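Local coordinates for protein arylmalonate decarboxylase (Bordetella bronchiseptica, PDB 3IXL) that catalyses the decarboxylation of 2-aryl-2-methylmalonates, releasing carbon dioxide and giving 2-arylpropionates, at residues A[46-51]-A[74-79]; A[84-89]-A[104-109]. The protein carries 2 engineered substitutions. All coordinates share one frame; numbering follows the deposited sequence.

Contact 1: A[46-51]-A[74-79]. Engineered in segment 74-79: Cys74 (natural residue Gly). With PAC (2-phenylacetic acid), chain C.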
loop_
_atom_site.group_PDB
_atom_site.type_symbol
_atom_site.label_atom_id
_atom_site.label_comp_id
_atom_site.label_asym_id
_atom_site.label_seq_id
_atom_site.Cartn_x
_atom_site.Cartn_y
_atom_site.Cartn_z
ATOM N N GLU A 46 4.547 0.934 18.232
ATOM C CA GLU A 46 3.754 1.382 19.381
ATOM C C GLU A 46 2.409 1.941 18.922
ATOM O O GLU A 46 1.368 1.671 19.538
ATOM C CB GLU A 46 4.527 2.405 20.221
ATOM C CG GLU A 46 5.957 1.975 20.561
ATOM C CD GLU A 46 6.991 2.501 19.564
ATOM O OE1 GLU A 46 7.336 1.782 18.590
ATOM O OE2 GLU A 46 7.459 3.647 19.764
ATOM N N GLY A 47 2.421 2.699 17.827
ATOM C CA GLY A 47 1.184 3.207 17.251
ATOM C C GLY A 47 0.302 2.085 16.728
ATOM O O GLY A 47 -0.906 2.063 16.984
ATOM N N TYR A 48 0.898 1.145 16.001
ATOM C CA TYR A 48 0.127 0.030 15.451
ATOM C C TYR A 48 -0.556 -0.767 16.554
ATOM O O TYR A 48 -1.725 -1.134 16.424
ATOM C CB TYR A 48 0.994 -0.919 14.615
ATOM C CG TYR A 48 1.883 -0.247 13.593
ATOM C CD1 TYR A 48 1.443 0.857 12.855
ATOM C CD2 TYR A 48 3.171 -0.726 13.367
ATOM C CE1 TYR A 48 2.291 1.476 11.926
ATOM C CE2 TYR A 48 4.020 -0.118 12.461
ATOM C CZ TYR A 48 3.577 0.986 11.748
ATOM O OH TYR A 48 4.439 1.578 10.854
ATOM N N ASP A 49 0.174 -1.028 17.639
ATOM C CA ASP A 49 -0.363 -1.848 18.718
ATOM C C ASP A 49 -1.646 -1.241 19.296
ATOM O O ASP A 49 -2.521 -1.976 19.762
ATOM C CB ASP A 49 0.682 -2.021 19.818
ATOM C CG ASP A 49 1.755 -3.043 19.468
ATOM O OD1 ASP A 49 1.654 -3.754 18.440
ATOM O OD2 ASP A 49 2.720 -3.136 20.257
ATOM N N ALA A 50 -1.760 0.086 19.249
ATOM C CA ALA A 50 -2.918 0.777 19.829
ATOM C C ALA A 50 -4.199 0.697 18.990
ATOM O O ALA A 50 -5.288 0.973 19.498
ATOM C CB ALA A 50 -2.585 2.225 20.142
ATOM N N VAL A 51 -4.078 0.336 17.712
ATOM C CA VAL A 51 -5.254 0.269 16.830
ATOM C C VAL A 51 -5.463 -1.076 16.139
ATOM O O VAL A 51 -6.546 -1.327 15.599
ATOM C CB VAL A 51 -5.261 1.388 15.744
ATOM C CG1 VAL A 51 -5.337 2.761 16.391
ATOM C CG2 VAL A 51 -4.062 1.263 14.796
ATOM N N CYS A 74 -3.145 0.017 4.876
ATOM C CA CYS A 74 -1.916 0.430 5.547
ATOM C C CYS A 74 -0.901 -0.682 5.389
ATOM O O CYS A 74 -1.168 -1.834 5.733
ATOM C CB CYS A 74 -2.143 0.711 7.031
ATOM S SG CYS A 74 -0.621 1.235 7.879
ATOM N N THR A 75 0.257 -0.340 4.831
ATOM C CA THR A 75 1.295 -1.323 4.550
ATOM C C THR A 75 1.901 -1.789 5.867
ATOM O O THR A 75 1.918 -2.988 6.173
ATOM C CB THR A 75 2.410 -0.735 3.640
ATOM O OG1 THR A 75 1.892 0.334 2.829
ATOM C CG2 THR A 75 3.003 -1.823 2.749
ATOM N N SER A 76 2.372 -0.835 6.663
ATOM C CA SER A 76 3.115 -1.188 7.865
ATOM C C SER A 76 2.262 -1.842 8.953
ATOM O O SER A 76 2.733 -2.734 9.656
ATOM C CB SER A 76 3.944 -0.002 8.378
ATOM O OG SER A 76 3.132 1.127 8.626
ATOM N N LEU A 77 1.004 -1.431 9.071
ATOM C CA LEU A 77 0.097 -2.076 10.022
ATOM C C LEU A 77 -0.057 -3.552 9.679
ATOM O O LEU A 77 -0.266 -4.387 10.568
ATOM C CB LEU A 77 -1.267 -1.387 9.982
ATOM C CG LEU A 77 -2.318 -1.464 11.065
ATOM C CD1 LEU A 77 -1.733 -1.340 12.453
ATOM C CD2 LEU A 77 -3.212 -0.282 10.798
ATOM N N SER A 78 0.050 -3.874 8.386
ATOM C CA SER A 78 -0.096 -5.250 7.927
ATOM C C SER A 78 1.206 -6.063 7.807
ATOM O O SER A 78 1.140 -7.290 7.825
ATOM C CB SER A 78 -0.949 -5.335 6.652
ATOM O OG SER A 78 -0.451 -4.525 5.596
ATOM N N PHE A 79 2.368 -5.403 7.744
ATOM C CA PHE A 79 3.644 -6.142 7.684
ATOM C C PHE A 79 4.477 -6.159 8.968
ATOM O O PHE A 79 5.442 -6.934 9.045
ATOM C CB PHE A 79 4.512 -5.768 6.446
ATOM C CG PHE A 79 5.173 -4.391 6.500
ATOM C CD1 PHE A 79 6.110 -4.061 7.492
ATOM C CD2 PHE A 79 4.892 -3.451 5.515
ATOM C CE1 PHE A 79 6.708 -2.802 7.524
ATOM C CE2 PHE A 79 5.492 -2.193 5.521
ATOM C CZ PHE A 79 6.402 -1.864 6.525
HETATM C C1 PAC C . 1.791 2.664 5.669
HETATM C C2 PAC C . 1.385 3.799 6.591
HETATM C "C1'" PAC C . 0.247 4.730 6.223
HETATM C "C2'" PAC C . 0.324 6.022 6.751
HETATM C "C3'" PAC C . -0.672 6.962 6.491
HETATM C "C4'" PAC C . -1.760 6.606 5.700
HETATM C "C5'" PAC C . -1.845 5.316 5.164
HETATM C "C6'" PAC C . -0.850 4.369 5.428
HETATM O O1 PAC C . 1.250 2.463 4.546
HETATM O O2 PAC C . 2.723 1.930 6.107
#

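Contact 2: A[84-89]-A[104-109]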
loop_
_atom_site.group_PDB
_atom_site.type_symbol
_atom_site.label_atom_id
_atom_site.label_comp_id
_atom_site.label_asym_id
_atom_site.label_seq_id
_atom_site.Cartn_x
_atom_site.Cartn_y
_atom_site.Cartn_z
ATOM N N ALA A 84 3.205 -14.165 8.353
ATOM C CA ALA A 84 2.140 -14.989 8.921
ATOM C C ALA A 84 1.014 -14.117 9.479
ATOM O O ALA A 84 -0.166 -14.443 9.305
ATOM C CB ALA A 84 2.664 -15.920 10.005
ATOM N N PHE A 85 1.361 -13.017 10.145
ATOM C CA PHE A 85 0.317 -12.158 10.717
ATOM C C PHE A 85 -0.493 -11.450 9.632
ATOM O O PHE A 85 -1.702 -11.307 9.756
ATOM C CB PHE A 85 0.865 -11.141 11.722
ATOM C CG PHE A 85 -0.182 -10.201 12.254
ATOM C CD1 PHE A 85 -1.122 -10.639 13.175
ATOM C CD2 PHE A 85 -0.243 -8.884 11.805
ATOM C CE1 PHE A 85 -2.100 -9.781 13.653
ATOM C CE2 PHE A 85 -1.213 -8.016 12.281
ATOM C CZ PHE A 85 -2.155 -8.468 13.202
ATOM N N ASN A 86 0.168 -11.003 8.571
ATOM C CA ASN A 86 -0.555 -10.441 7.437
ATOM C C ASN A 86 -1.622 -11.421 6.951
ATOM O O ASN A 86 -2.786 -11.051 6.763
ATOM C CB ASN A 86 0.417 -10.069 6.313
ATOM C CG ASN A 86 -0.285 -9.453 5.122
ATOM O OD1 ASN A 86 -1.052 -8.491 5.265
ATOM N ND2 ASN A 86 -0.033 -9.998 3.944
ATOM N N ALA A 87 -1.237 -12.684 6.801
ATOM C CA ALA A 87 -2.172 -13.710 6.338
ATOM C C ALA A 87 -3.279 -13.975 7.368
ATOM O O ALA A 87 -4.453 -14.081 6.999
ATOM C CB ALA A 87 -1.418 -15.000 6.015
ATOM N N ALA A 88 -2.907 -14.070 8.649
ATOM C CA ALA A 88 -3.869 -14.383 9.710
ATOM C C ALA A 88 -4.880 -13.262 9.908
ATOM O O ALA A 88 -6.066 -13.508 10.146
ATOM C CB ALA A 88 -3.155 -14.687 11.016
ATOM N N LEU A 89 -4.402 -12.026 9.816
ATOM C CA LEU A 89 -5.283 -10.871 9.916
ATOM C C LEU A 89 -6.289 -10.859 8.766
ATOM O O LEU A 89 -7.474 -10.583 8.985
ATOM C CB LEU A 89 -4.469 -9.572 9.943
ATOM C CG LEU A 89 -5.283 -8.286 10.090
ATOM C CD1 LEU A 89 -6.076 -8.284 11.388
ATOM C CD2 LEU A 89 -4.357 -7.079 10.028
ATOM N N MET A 104 -2.858 -3.816 2.311
ATOM C CA MET A 104 -1.912 -3.087 1.487
ATOM C C MET A 104 -0.574 -3.829 1.349
ATOM O O MET A 104 0.107 -3.683 0.334
ATOM C CB MET A 104 -1.728 -1.671 2.042
ATOM C CG MET A 104 -0.859 -0.740 1.209
ATOM S SD MET A 104 -1.024 0.947 1.825
ATOM C CE MET A 104 -2.550 1.438 1.039
ATOM N N SER A 105 -0.202 -4.630 2.345
ATOM C CA SER A 105 0.998 -5.466 2.181
ATOM C C SER A 105 0.801 -6.553 1.129
ATOM O O SER A 105 1.693 -6.800 0.313
ATOM C CB SER A 105 1.428 -6.087 3.504
ATOM O OG SER A 105 2.036 -5.112 4.333
ATOM N N THR A 106 -0.351 -7.222 1.144
ATOM C CA THR A 106 -0.661 -8.179 0.091
ATOM C C THR A 106 -0.703 -7.480 -1.266
ATOM O O THR A 106 -0.227 -8.017 -2.270
ATOM C CB THR A 106 -1.986 -8.858 0.387
ATOM O OG1 THR A 106 -1.800 -9.709 1.518
ATOM C CG2 THR A 106 -2.504 -9.668 -0.804
ATOM N N ALA A 107 -1.253 -6.264 -1.286
ATOM C CA ALA A 107 -1.311 -5.490 -2.523
ATOM C C ALA A 107 0.068 -5.264 -3.123
ATOM O O ALA A 107 0.256 -5.425 -4.328
ATOM C CB ALA A 107 -1.998 -4.145 -2.273
ATOM N N VAL A 108 1.040 -4.877 -2.301
ATOM C CA VAL A 108 2.353 -4.588 -2.876
ATOM C C VAL A 108 3.071 -5.875 -3.275
ATOM O O VAL A 108 3.782 -5.890 -4.285
ATOM C CB VAL A 108 3.246 -3.665 -1.996
ATOM C CG1 VAL A 108 2.567 -2.318 -1.742
ATOM C CG2 VAL A 108 3.609 -4.319 -0.703
ATOM N N LEU A 109 2.859 -6.965 -2.536
ATOM C CA LEU A 109 3.416 -8.260 -2.964
ATOM C C LEU A 109 2.833 -8.649 -4.313
ATOM O O LEU A 109 3.556 -9.063 -5.218
ATOM C CB LEU A 109 3.076 -9.363 -1.969
ATOM C CG LEU A 109 3.703 -9.364 -0.586
ATOM C CD1 LEU A 109 3.118 -10.524 0.193
ATOM C CD2 LEU A 109 5.222 -9.496 -0.697
#

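Contact 1: A[46-51]-A[74-79]
Tyr48 and Leu77 make the apolar part of this contact: Leu77, its CG trans to the backbone nitrogen (chi1 -161°), brings methyl CD1 up beside Tyr48 CB at 3.5 Å. The same methyl meets Val51 CG2 more loosely at 4.2 Å. One face of the Tyr48 ring is turned to the first turn of helix 75-79, with Ser76 O and Leu77 N over its rim.

Polar atoms meet at the far end of the ring, where Tyr48 OH lies 2.6 Å from Ser76 OG. Ser76 OG donates to O2 of 2-phenylacetic acid at 2.7 Å. Ser76 N bonds the same oxygen, while Thr75 N and Thr75 OG1 both donate to O1. At the N-cap, the engineered Cys74 accepts from Leu77 N through SG at 3.3 Å, and this sulfur also stands 3.5 Å from ligand carbon C2.

Four donors from two consecutive residues thus grip the carboxylate at the N-terminus of helix 75-79, where the helix dipole would probably favour the anion. Tyr48 lies in the second shell, where its hydroxyl is well placed to orient the Ser76 hydroxyl that binds the ligand.

Contact 2: A[84-89]-A[104-109]
The carboxamide of Asn86 is the flat group that spans this contact, meeting Thr106 through its amide nitrogen and Ser105 through its oxygen. Asn86 ND2 donates to Thr106 OG1 at 3.0 Å with an N-H...acceptor angle of 154°, and the hydroxyl sits slightly off the amide plane, tilted by 17°. On the other branch, Asn86 OD1 approaches Ser105 CB at 3.9 Å, a plain packing contact. Away from the interface, the Phe85 ring has Leu89 CB over the rim of one face, one helical turn further along.

With CG trans to the backbone nitrogen (chi1 -179°), the Asn86 side chain reaches from helix 83-97 to the first turn of helix 104-114. Its oxygen is hydrogen-bonded to Thr103 OG1, just ahead of that turn. The amide therefore uses both ends, and bonds at both would restrict its rotation. Thr103 OG1 is also hydrogen-bonded to Thr106 N, which ties the oxygen's partner to the start of the helix.

Ser105 and Asn86 both rest on Phe137 of helix 128-140. The two segments belong to helices 83-97 and 104-114, successive helices joined through strand 101-103, an outermost strand of one four-stranded parallel sheet. The Met104 side chain touches Ser211 of helix 211-222 and belongs to the ligand pocket.

Overall arrangement
Both segments of contact 1 precede those of contact 2 in the chain, and the centres of the two contacts lie 12 Å apart. Helix 75-79 joins them: it packs on 46-51 and also touches both segments of contact 2. Ser78 OG and Ser105 OG are 2.9 Å apart, probably hydrogen-bonded, and Ser78 O packs on Asn86 CB at 3.2 Å. Nearer the ligand, Thr75 OG1 lies 3.1 Å from Met104 SD, and both residues line the 2-phenylacetic acid pocket. Contact 1 supplies the carboxylate-binding turn, whereas contact 2 reaches the ligand through Met104; the Ser105 side chain is about 7 Å from the ligand. Tyr126 OH and Gly189 N are also hydrogen-bonded to the ligand.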